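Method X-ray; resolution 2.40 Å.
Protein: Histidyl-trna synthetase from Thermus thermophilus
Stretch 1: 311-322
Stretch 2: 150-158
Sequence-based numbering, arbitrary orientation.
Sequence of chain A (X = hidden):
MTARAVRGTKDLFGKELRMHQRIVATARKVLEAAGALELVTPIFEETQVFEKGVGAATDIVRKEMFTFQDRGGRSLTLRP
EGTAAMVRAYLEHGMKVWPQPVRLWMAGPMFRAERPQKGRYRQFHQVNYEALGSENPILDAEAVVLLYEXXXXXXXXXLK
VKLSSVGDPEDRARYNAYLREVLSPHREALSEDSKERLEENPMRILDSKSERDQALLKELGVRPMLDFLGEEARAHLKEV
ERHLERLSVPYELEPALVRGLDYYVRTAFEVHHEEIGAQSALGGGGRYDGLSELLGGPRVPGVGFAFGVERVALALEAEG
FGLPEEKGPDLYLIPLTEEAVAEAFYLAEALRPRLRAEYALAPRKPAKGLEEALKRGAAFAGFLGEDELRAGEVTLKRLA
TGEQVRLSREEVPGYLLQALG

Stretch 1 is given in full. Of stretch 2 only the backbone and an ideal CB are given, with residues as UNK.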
ATOM      1  N   ARG A 311     -12.264   7.127   8.455  1.00 15.52           N
ATOM      2  CA  ARG A 311     -13.228   8.168   8.804  1.00 17.28           C
ATOM      3  C   ARG A 311     -14.094   8.449   7.582  1.00 16.58           C
ATOM      4  O   ARG A 311     -15.312   8.589   7.683  1.00 16.58           O
ATOM      5  CB  ARG A 311     -12.521   9.468   9.202  1.00 19.62           C
ATOM      6  CG  ARG A 311     -11.778   9.435  10.523  1.00 33.08           C
ATOM      7  CD  ARG A 311     -12.723   9.564  11.707  1.00 42.68           C
ATOM      8  NE  ARG A 311     -11.995   9.612  12.975  1.00 46.15           N
ATOM      9  CZ  ARG A 311     -11.166  10.592  13.325  1.00 48.41           C
ATOM     10  NH1 ARG A 311     -10.963  11.617  12.504  1.00 49.79           N
ATOM     11  NH2 ARG A 311     -10.529  10.538  14.490  1.00 46.02           N
ATOM     12  N   VAL A 312     -13.444   8.548   6.426  1.00 16.15           N
ATOM     13  CA  VAL A 312     -14.141   8.824   5.179  1.00 16.65           C
ATOM     14  C   VAL A 312     -15.055   7.679   4.768  1.00 16.24           C
ATOM     15  O   VAL A 312     -16.188   7.924   4.376  1.00 16.45           O
ATOM     16  CB  VAL A 312     -13.138   9.144   4.040  1.00 17.08           C
ATOM     17  CG1 VAL A 312     -13.867   9.259   2.714  1.00 14.51           C
ATOM     18  CG2 VAL A 312     -12.422  10.463   4.354  1.00 17.80           C
ATOM     19  N   ALA A 313     -14.579   6.436   4.867  1.00 17.19           N
ATOM     20  CA  ALA A 313     -15.415   5.288   4.513  1.00 16.54           C
ATOM     21  C   ALA A 313     -16.667   5.273   5.395  1.00 17.59           C
ATOM     22  O   ALA A 313     -17.748   4.894   4.943  1.00 18.56           O
ATOM     23  CB  ALA A 313     -14.640   3.987   4.681  1.00 10.90           C
ATOM     24  N   LEU A 314     -16.527   5.679   6.656  1.00 17.28           N
ATOM     25  CA  LEU A 314     -17.686   5.711   7.541  1.00 18.96           C
ATOM     26  C   LEU A 314     -18.642   6.812   7.090  1.00 19.46           C
ATOM     27  O   LEU A 314     -19.860   6.617   7.060  1.00 20.69           O
ATOM     28  CB  LEU A 314     -17.271   5.950   8.998  1.00 19.91           C
ATOM     29  CG  LEU A 314     -16.831   4.728   9.812  1.00 27.78           C
ATOM     30  CD1 LEU A 314     -16.247   5.190  11.139  1.00 29.69           C
ATOM     31  CD2 LEU A 314     -18.009   3.792  10.045  1.00 24.68           C
ATOM     32  N   ALA A 315     -18.093   7.968   6.735  1.00 17.06           N
ATOM     33  CA  ALA A 315     -18.931   9.068   6.278  1.00 16.77           C
ATOM     34  C   ALA A 315     -19.708   8.647   5.034  1.00 17.63           C
ATOM     35  O   ALA A 315     -20.899   8.931   4.919  1.00 18.24           O
ATOM     36  CB  ALA A 315     -18.086  10.292   5.987  1.00 15.39           C
ATOM     37  N   LEU A 316     -19.044   7.963   4.105  1.00 19.02           N
ATOM     38  CA  LEU A 316     -19.712   7.503   2.886  1.00 21.68           C
ATOM     39  C   LEU A 316     -20.823   6.527   3.246  1.00 24.08           C
ATOM     40  O   LEU A 316     -21.934   6.619   2.726  1.00 25.64           O
ATOM     41  CB  LEU A 316     -18.720   6.822   1.939  1.00 17.88           C
ATOM     42  CG  LEU A 316     -17.827   7.756   1.117  1.00 19.48           C
ATOM     43  CD1 LEU A 316     -16.854   6.936   0.287  1.00 17.56           C
ATOM     44  CD2 LEU A 316     -18.691   8.629   0.215  1.00 16.01           C
ATOM     45  N   GLU A 317     -20.507   5.594   4.137  1.00 24.85           N
ATOM     46  CA  GLU A 317     -21.462   4.600   4.604  1.00 27.26           C
ATOM     47  C   GLU A 317     -22.677   5.299   5.220  1.00 27.40           C
ATOM     48  O   GLU A 317     -23.821   4.925   4.954  1.00 28.17           O
ATOM     49  CB  GLU A 317     -20.793   3.713   5.650  1.00 31.07           C
ATOM     50  CG  GLU A 317     -21.655   2.597   6.205  1.00 38.52           C
ATOM     51  CD  GLU A 317     -20.916   1.789   7.260  1.00 49.04           C
ATOM     52  OE1 GLU A 317     -20.831   2.251   8.424  1.00 52.53           O
ATOM     53  OE2 GLU A 317     -20.400   0.701   6.919  1.00 52.03           O
ATOM     54  N   ALA A 318     -22.417   6.310   6.046  1.00 26.87           N
ATOM     55  CA  ALA A 318     -23.479   7.072   6.695  1.00 29.08           C
ATOM     56  C   ALA A 318     -24.403   7.730   5.667  1.00 30.21           C
ATOM     57  O   ALA A 318     -25.603   7.832   5.888  1.00 31.74           O
ATOM     58  CB  ALA A 318     -22.878   8.130   7.619  1.00 27.09           C
ATOM     59  N   GLU A 319     -23.840   8.173   4.547  1.00 31.17           N
ATOM     60  CA  GLU A 319     -24.632   8.800   3.490  1.00 32.38           C
ATOM     61  C   GLU A 319     -25.311   7.743   2.626  1.00 33.15           C
ATOM     62  O   GLU A 319     -25.986   8.064   1.651  1.00 33.08           O
ATOM     63  CB  GLU A 319     -23.751   9.673   2.596  1.00 31.94           C
ATOM     64  CG  GLU A 319     -23.250  10.949   3.238  1.00 35.35           C
ATOM     65  CD  GLU A 319     -22.804  11.957   2.195  1.00 39.64           C
ATOM     66  OE1 GLU A 319     -23.145  11.752   1.009  1.00 41.45           O
ATOM     67  OE2 GLU A 319     -22.129  12.948   2.553  1.00 36.96           O
ATOM     68  N   GLY A 320     -25.114   6.478   2.980  1.00 35.32           N
ATOM     69  CA  GLY A 320     -25.726   5.400   2.226  1.00 36.99           C
ATOM     70  C   GLY A 320     -24.939   4.858   1.047  1.00 38.41           C
ATOM     71  O   GLY A 320     -25.384   3.912   0.403  1.00 40.01           O
ATOM     72  N   PHE A 321     -23.780   5.440   0.751  1.00 39.56           N
ATOM     73  CA  PHE A 321     -22.974   4.963  -0.369  1.00 41.26           C
ATOM     74  C   PHE A 321     -22.671   3.467  -0.287  1.00 41.92           C
ATOM     75  O   PHE A 321     -21.965   3.004   0.611  1.00 41.52           O
ATOM     76  CB  PHE A 321     -21.660   5.739  -0.463  1.00 44.02           C
ATOM     77  CG  PHE A 321     -21.772   7.034  -1.215  1.00 51.62           C
ATOM     78  CD1 PHE A 321     -22.557   8.076  -0.727  1.00 54.02           C
ATOM     79  CD2 PHE A 321     -21.099   7.211  -2.421  1.00 55.73           C
ATOM     80  CE1 PHE A 321     -22.668   9.275  -1.428  1.00 57.22           C
ATOM     81  CE2 PHE A 321     -21.203   8.406  -3.130  1.00 57.46           C
ATOM     82  CZ  PHE A 321     -21.991   9.440  -2.633  1.00 57.77           C
ATOM     83  N   GLY A 322     -23.223   2.716  -1.233  1.00 42.26           N
ATOM     84  CA  GLY A 322     -22.992   1.287  -1.281  1.00 41.65           C
ATOM     85  C   GLY A 322     -22.048   1.020  -2.431  1.00 42.42           C
ATOM     86  O   GLY A 322     -21.855   1.877  -3.298  1.00 44.61           O
ATOM     87  N   UNK A 150     -11.150  16.359  -2.747  1.00 21.44           N
ATOM     88  CA  UNK A 150     -10.998  14.919  -2.576  1.00 23.15           C
ATOM     89  C   UNK A 150     -12.295  14.354  -2.029  1.00 23.65           C
ATOM     90  O   UNK A 150     -12.811  13.355  -2.531  1.00 25.11           O
ATOM     91  CB  UNK A 150      -9.825  14.589  -1.650  1.00 23.15           C
ATOM     92  N   UNK A 151     -12.820  15.010  -0.998  1.00 22.53           N
ATOM     93  CA  UNK A 151     -14.044  14.572  -0.341  1.00 23.35           C
ATOM     94  C   UNK A 151     -15.287  14.738  -1.204  1.00 22.95           C
ATOM     95  O   UNK A 151     -16.162  13.876  -1.206  1.00 23.49           O
ATOM     96  CB  UNK A 151     -14.229  15.344   0.967  1.00 23.35           C
ATOM     97  N   UNK A 152     -15.365  15.846  -1.930  1.00 23.00           N
ATOM     98  CA  UNK A 152     -16.510  16.101  -2.792  1.00 25.05           C
ATOM     99  C   UNK A 152     -16.547  15.079  -3.923  1.00 25.44           C
ATOM    100  O   UNK A 152     -17.608  14.583  -4.272  1.00 24.92           O
ATOM    101  CB  UNK A 152     -16.459  17.523  -3.353  1.00 25.05           C
ATOM    102  N   UNK A 153     -15.380  14.764  -4.486  1.00 26.44           N
ATOM    103  CA  UNK A 153     -15.285  13.799  -5.579  1.00 26.67           C
ATOM    104  C   UNK A 153     -15.701  12.405  -5.137  1.00 27.45           C
ATOM    105  O   UNK A 153     -16.108  11.588  -5.961  1.00 28.20           O
ATOM    106  CB  UNK A 153     -13.859  13.764  -6.132  1.00 26.67           C
ATOM    107  N   UNK A 154     -15.592  12.133  -3.836  1.00 26.25           N
ATOM    108  CA  UNK A 154     -15.973  10.837  -3.294  1.00 25.44           C
ATOM    109  C   UNK A 154     -17.487  10.725  -3.208  1.00 25.58           C
ATOM    110  O   UNK A 154     -18.017   9.649  -2.947  1.00 25.88           O
ATOM    111  CB  UNK A 154     -15.343  10.621  -1.917  1.00 25.44           C
ATOM    112  N   UNK A 155     -18.177  11.844  -3.414  1.00 25.32           N
ATOM    113  CA  UNK A 155     -19.625  11.838  -3.360  1.00 26.42           C
ATOM    114  C   UNK A 155     -20.200  12.403  -2.075  1.00 28.84           C
ATOM    115  O   UNK A 155     -21.416  12.551  -1.943  1.00 30.41           O
ATOM    116  CB  UNK A 155     -20.134  10.408  -3.553  1.00 26.42           C
ATOM    117  N   UNK A 156     -19.339  12.717  -1.117  1.00 28.94           N
ATOM    118  CA  UNK A 156     -19.806  13.269   0.140  1.00 29.71           C
ATOM    119  C   UNK A 156     -20.376  14.666  -0.068  1.00 32.01           C
ATOM    120  O   UNK A 156     -19.865  15.439  -0.877  1.00 32.75           O
ATOM    121  CB  UNK A 156     -18.671  13.301   1.165  1.00 29.71           C
ATOM    122  N   UNK A 157     -21.455  14.972   0.644  1.00 33.59           N
ATOM    123  CA  UNK A 157     -22.079  16.293   0.586  1.00 35.72           C
ATOM    124  C   UNK A 157     -22.265  16.752   2.025  1.00 35.85           C
ATOM    125  O   UNK A 157     -21.974  16.004   2.952  1.00 36.57           O
ATOM    126  CB  UNK A 157     -23.407  16.267  -0.173  1.00 35.72           C
ATOM    127  N   UNK A 158     -22.746  17.969   2.224  1.00 37.46           N
ATOM    128  CA  UNK A 158     -22.911  18.478   3.579  1.00 39.43           C
ATOM    129  C   UNK A 158     -21.545  18.506   4.264  1.00 39.50           C
ATOM    130  O   UNK A 158     -21.388  18.103   5.416  1.00 39.40           O
ATOM    131  CB  UNK A 158     -23.904  17.625   4.370  1.00 39.43           C
TER

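Position 150 has nothing of stretch 1 within 5.5 Å of its ideal CB. The visible atoms leave the choice open. It is Cys 150, which makes no contact here.

Position 151 points its CB sideways. The apolar CG2 of Val 312 lies within reach of a longer side chain, so a branched or long apolar residue would suit. It is Leu 151. Leu 151 CD2 meets Val 312 CG2 at 3.9 Å.

Positions 152 and 153 are out of reach, and many residues would fit. They are Lys 152 and Glu 153. Lys 152 NZ gives a weak 3.4 Å hydrogen bond to the backbone O of position 156.

Position 154 also points sideways. Its ideal CB is 4.4 Å from Leu 316 CD2 and 5.0 Å from Val 312 CG1. Both neighbours are apolar, so Leu, Ile, Val or Met would be reasonable. It is Leu 154. Leu 154 CD1 packs on Val 312 CG1 at 3.4 Å.

Position 155 has phi 103° and psi -6°, the positive phi of a Schellman motif. A CB would point toward stretch 1. It would be jammed against the carbonyl O of the residue before and clash with Phe 321 CZ, 2.3 Å away. Both point to glycine. It is Gly 155, and the Phe 321 ring can approach the backbone: Phe 321 CZ is 3.2 Å from Gly 155 O.

Position 156 has a sideways CB, 4.8 Å from Leu 316 CD2 and 3.7 Å from Glu 319 OE2. Ala 315, Leu 316 and Val 312 offer an apolar surface. A medium or large aliphatic residue would suit. It is Leu 156. Leu 156 CD2 packs 3.5 Å from Leu 316 CD2 and 3.8 Å from Ala 315 CB; Leu 156 CD1 is 4.2 Å from Val 312 CG1.

Position 157 gives its backbone N to Glu 319 OE2 in a 2.9 Å hydrogen bond, available to any residue except proline. Its CB points sideways, 4.5 Å from Glu 319 OE2. The carboxylate favours Arg or Lys. It is Arg 157. Arg 157 NE forms a salt bridge with Glu 319 OE1 at 2.8 Å. Phe 321 CE1 lies 3.7 Å from Arg 157 NH2, over the same guanidinium face as Glu 319 OE1.

Position 158 points toward stretch 1, its ideal CB 5.3 Å from Glu 319 OE2. Phi and psi are 61° and 44°, so Gly or Asn would sit easily; the carboxylate also makes a basic side chain reasonable. It is Arg 158, which makes no contact.

Stretch 2 (150-158) CLKELGLRR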
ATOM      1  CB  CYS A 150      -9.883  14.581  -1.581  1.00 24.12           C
ATOM      2  SG  CYS A 150      -8.195  14.836  -2.138  1.00 32.22           S
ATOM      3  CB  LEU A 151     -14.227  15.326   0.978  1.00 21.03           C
ATOM      4  CG  LEU A 151     -13.061  15.269   1.969  1.00 23.03           C
ATOM      5  CD1 LEU A 151     -13.358  16.189   3.153  1.00 21.63           C
ATOM      6  CD2 LEU A 151     -12.841  13.839   2.434  1.00 22.90           C
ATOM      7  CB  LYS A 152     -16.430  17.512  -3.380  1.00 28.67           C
ATOM      8  CG  LYS A 152     -17.748  18.263  -3.380  1.00 33.50           C
ATOM      9  CD  LYS A 152     -18.106  18.731  -1.980  1.00 40.63           C
ATOM     10  CE  LYS A 152     -19.470  19.415  -1.941  1.00 44.43           C
ATOM     11  NZ  LYS A 152     -20.589  18.466  -2.209  1.00 46.70           N
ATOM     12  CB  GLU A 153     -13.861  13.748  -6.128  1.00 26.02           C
ATOM     13  CG  GLU A 153     -13.428  15.017  -6.844  1.00 35.53           C
ATOM     14  CD  GLU A 153     -13.979  15.131  -8.260  1.00 40.11           C
ATOM     15  OE1 GLU A 153     -14.019  16.266  -8.785  1.00 44.70           O
ATOM     16  OE2 GLU A 153     -14.357  14.093  -8.853  1.00 37.19           O
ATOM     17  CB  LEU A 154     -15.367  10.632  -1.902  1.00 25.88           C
ATOM     18  CG  LEU A 154     -13.850  10.472  -1.839  1.00 24.74           C
ATOM     19  CD1 LEU A 154     -13.411  10.445  -0.401  1.00 29.11           C
ATOM     20  CD2 LEU A 154     -13.432   9.205  -2.554  1.00 22.81           C
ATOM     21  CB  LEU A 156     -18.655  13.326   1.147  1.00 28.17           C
ATOM     22  CG  LEU A 156     -18.113  11.984   1.653  1.00 28.93           C
ATOM     23  CD1 LEU A 156     -16.858  12.199   2.487  1.00 23.04           C
ATOM     24  CD2 LEU A 156     -19.197  11.282   2.471  1.00 28.20           C
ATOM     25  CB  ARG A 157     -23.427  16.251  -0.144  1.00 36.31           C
ATOM     26  CG  ARG A 157     -24.319  15.095   0.222  1.00 40.62           C
ATOM     27  CD  ARG A 157     -24.455  14.148  -0.952  1.00 49.00           C
ATOM     28  NE  ARG A 157     -25.097  12.899  -0.563  1.00 59.64           N
ATOM     29  CZ  ARG A 157     -25.434  11.939  -1.416  1.00 64.80           C
ATOM     30  NH1 ARG A 157     -25.192  12.091  -2.711  1.00 66.88           N
ATOM     31  NH2 ARG A 157     -26.006  10.827  -0.973  1.00 70.43           N
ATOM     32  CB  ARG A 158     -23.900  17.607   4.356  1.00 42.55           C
ATOM     33  CG  ARG A 158     -25.327  17.836   3.894  1.00 53.23           C
ATOM     34  CD  ARG A 158     -26.325  16.853   4.465  1.00 60.96           C
ATOM     35  NE  ARG A 158     -27.675  17.196   4.025  1.00 69.58           N
ATOM     36  CZ  ARG A 158     -28.737  16.405   4.156  1.00 74.74           C
ATOM     37  NH1 ARG A 158     -28.614  15.207   4.716  1.00 76.16           N
ATOM     38  NH2 ARG A 158     -29.926  16.814   3.730  1.00 75.32           N
TER
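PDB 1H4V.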